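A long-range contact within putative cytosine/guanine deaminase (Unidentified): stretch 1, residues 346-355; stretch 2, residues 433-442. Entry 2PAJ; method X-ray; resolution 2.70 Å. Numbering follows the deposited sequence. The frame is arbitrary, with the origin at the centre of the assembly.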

# COMPACT_ATOMS: atom_id res chain seq x y z
N MET A 346 -6.14 -1.00 -5.61
CA MET A 346 -6.80 -0.21 -4.58
C MET A 346 -8.25 0.15 -4.85
O MET A 346 -8.99 0.47 -3.92
N ILE A 347 -8.68 0.11 -6.10
CA ILE A 347 -10.07 0.44 -6.38
C ILE A 347 -11.00 -0.73 -6.03
O ILE A 347 -12.01 -0.53 -5.37
N SER A 348 -10.63 -1.94 -6.44
CA SER A 348 -11.42 -3.11 -6.12
C SER A 348 -11.51 -3.23 -4.60
O SER A 348 -12.57 -3.56 -4.06
N GLU A 349 -10.40 -2.96 -3.93
CA GLU A 349 -10.30 -3.03 -2.47
C GLU A 349 -11.16 -2.01 -1.76
O GLU A 349 -11.86 -2.32 -0.80
N VAL A 350 -11.08 -0.78 -2.23
CA VAL A 350 -11.85 0.31 -1.65
C VAL A 350 -13.35 0.07 -1.86
O VAL A 350 -14.18 0.39 -1.00
N HIS A 351 -13.69 -0.54 -2.99
CA HIS A 351 -15.08 -0.84 -3.30
C HIS A 351 -15.64 -1.87 -2.33
O HIS A 351 -16.77 -1.76 -1.85
N MET A 352 -14.84 -2.89 -2.06
CA MET A 352 -15.23 -3.96 -1.16
C MET A 352 -15.31 -3.44 0.28
O MET A 352 -16.17 -3.87 1.06
N THR A 353 -14.42 -2.52 0.62
CA THR A 353 -14.38 -1.93 1.95
C THR A 353 -15.67 -1.17 2.21
O THR A 353 -16.30 -1.34 3.25
N TRP A 354 -16.04 -0.32 1.26
CA TRP A 354 -17.26 0.46 1.39
C TRP A 354 -18.51 -0.41 1.48
O TRP A 354 -19.35 -0.19 2.35
N LEU A 355 -18.62 -1.39 0.59
CA LEU A 355 -19.79 -2.28 0.60
C LEU A 355 -19.94 -3.01 1.91
O LEU A 355 -21.04 -3.11 2.45
N GLY A 433 -18.31 7.93 -7.60
CA GLY A 433 -18.02 6.86 -8.56
C GLY A 433 -16.81 5.95 -8.41
O GLY A 433 -16.95 4.73 -8.51
N PRO A 434 -15.61 6.51 -8.22
CA PRO A 434 -14.40 5.70 -8.07
C PRO A 434 -14.47 4.62 -7.00
O PRO A 434 -13.81 3.59 -7.10
N VAL A 435 -15.28 4.85 -5.97
CA VAL A 435 -15.43 3.91 -4.86
C VAL A 435 -16.69 3.07 -4.90
O VAL A 435 -16.69 1.93 -4.44
N ALA A 436 -17.76 3.64 -5.45
CA ALA A 436 -19.05 2.95 -5.49
C ALA A 436 -19.46 2.28 -6.80
O ALA A 436 -20.23 1.32 -6.78
N SER A 437 -18.94 2.74 -7.93
CA SER A 437 -19.33 2.19 -9.23
C SER A 437 -18.73 0.86 -9.66
O SER A 437 -19.19 0.26 -10.63
N GLY A 438 -17.71 0.40 -8.95
CA GLY A 438 -17.07 -0.84 -9.34
C GLY A 438 -16.23 -0.57 -10.56
O GLY A 438 -15.92 0.57 -10.85
N GLY A 439 -15.85 -1.62 -11.28
CA GLY A 439 -15.03 -1.44 -12.47
C GLY A 439 -13.68 -0.83 -12.19
O GLY A 439 -12.94 -1.29 -11.32
N ARG A 440 -13.34 0.22 -12.92
CA ARG A 440 -12.06 0.89 -12.75
C ARG A 440 -12.09 2.20 -13.52
O ARG A 440 -12.08 2.19 -14.75
N PRO A 441 -12.12 3.34 -12.82
CA PRO A 441 -12.14 4.60 -13.55
C PRO A 441 -10.89 4.83 -14.38
O PRO A 441 -9.84 4.24 -14.14
N SER A 442 -11.03 5.69 -15.37
CA SER A 442 -9.95 6.04 -16.28
C SER A 442 -9.05 7.09 -15.65
O SER A 442 -9.49 8.20 -15.35

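This is a mostly apolar contact in which one face of a helix, carrying Ile347, Val350, His351 and Trp354, packs on a short helical segment and the glycine-rich loop that follows it. The helical spacing sets the pattern: Ile347, Val350 and Trp354 point their CA-to-CB bonds toward the partner, while Met352 points away and adds nothing.

Ile347 (chi1 m, chi2 t) covers the loop, its CD1 3.4 Å from Pro441 CD and its CG2 3.8 Å from Gly439 O. Val350 and Val435, both t, meet tightly, CG1 of Val350 lying 3.3 Å from CG2 of Val435. Val435 CG1 also sits 3.8 Å from Trp354 CB, and the indole, with chi1 t, reaches on to Ala436, CZ3 to CB 3.3 Å.

The CA-to-CB bond of His351 points sideways to the partner, but with chi1 t the ring comes nearer to it. Its NE2 gives a weak hydrogen bond to Ala436 O (3.3 Å), bent to 121°, and its CA makes a 3.4 Å CH···O contact with Val435 O. Over one ring face lies Gly438 CA, 3.8 Å from the ring centroid. Glycine suits this place twice: its phi is positive, and an ideal CB would stand just 3.3 Å from His351 CE1.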

# COMPACT_ATOMS: atom_id res chain seq x y z
CB MET A 346 -5.98 1.04 -4.26
CG MET A 346 -4.81 0.80 -3.28
SD MET A 346 -5.30 0.11 -1.67
CE MET A 346 -6.07 1.47 -0.92
CB ILE A 347 -10.22 0.90 -7.84
CG1 ILE A 347 -9.89 2.39 -7.92
CG2 ILE A 347 -11.62 0.65 -8.35
CD1 ILE A 347 -9.53 2.88 -9.28
CB SER A 348 -10.75 -4.37 -6.66
OG SER A 348 -10.55 -4.28 -8.06
CB GLU A 349 -8.84 -2.88 -2.04
CG GLU A 349 -8.09 -4.19 -1.91
CD GLU A 349 -8.61 -5.04 -0.75
OE1 GLU A 349 -8.83 -4.49 0.35
OE2 GLU A 349 -8.79 -6.26 -0.92
CB VAL A 350 -11.37 1.64 -2.28
CG1 VAL A 350 -12.47 2.66 -2.31
CG2 VAL A 350 -10.18 2.15 -1.48
CB HIS A 351 -15.17 -1.38 -4.71
CG HIS A 351 -16.58 -1.55 -5.20
ND1 HIS A 351 -16.95 -2.55 -6.07
CD2 HIS A 351 -17.69 -0.81 -4.98
CE1 HIS A 351 -18.23 -2.42 -6.36
NE2 HIS A 351 -18.70 -1.38 -5.71
CB MET A 352 -14.21 -5.10 -1.25
CG MET A 352 -14.53 -6.33 -0.40
SD MET A 352 -15.95 -7.29 -0.96
CE MET A 352 -17.18 -6.83 0.24
CB THR A 353 -13.20 -0.96 2.06
OG1 THR A 353 -12.02 -1.59 1.59
CG2 THR A 353 -13.00 -0.54 3.50
CB TRP A 354 -17.39 1.42 0.21
CG TRP A 354 -18.61 2.28 0.25
CD1 TRP A 354 -18.94 3.21 1.21
CD2 TRP A 354 -19.67 2.29 -0.71
NE1 TRP A 354 -20.14 3.80 0.89
CE2 TRP A 354 -20.61 3.26 -0.27
CE3 TRP A 354 -19.91 1.58 -1.88
CZ2 TRP A 354 -21.78 3.54 -0.99
CZ3 TRP A 354 -21.07 1.85 -2.59
CH2 TRP A 354 -22.00 2.84 -2.14
CB LEU A 355 -19.71 -3.30 -0.54
CG LEU A 355 -19.97 -2.77 -1.96
CD1 LEU A 355 -19.91 -3.91 -2.95
CD2 LEU A 355 -21.32 -2.10 -2.02
CB PRO A 434 -13.33 6.74 -7.76
CG PRO A 434 -13.80 7.93 -8.54
CD PRO A 434 -15.28 7.94 -8.26
CB VAL A 435 -15.46 4.65 -3.54
CG1 VAL A 435 -15.79 3.70 -2.41
CG2 VAL A 435 -14.15 5.37 -3.32
CB ALA A 436 -20.13 3.92 -5.04
CB SER A 437 -19.04 3.22 -10.32
OG SER A 437 -19.64 4.47 -10.01
CB ARG A 440 -10.92 0.02 -13.28
CG ARG A 440 -9.57 0.73 -13.26
CD ARG A 440 -8.48 0.00 -14.05
NE ARG A 440 -7.47 0.98 -14.42
CZ ARG A 440 -7.36 1.52 -15.63
NH1 ARG A 440 -8.18 1.16 -16.61
NH2 ARG A 440 -6.46 2.47 -15.85
CB PRO A 441 -12.35 5.64 -12.45
CG PRO A 441 -11.74 5.02 -11.27
CD PRO A 441 -12.16 3.58 -11.37
CB SER A 442 -10.58 6.55 -17.59
OG SER A 442 -9.62 6.96 -18.54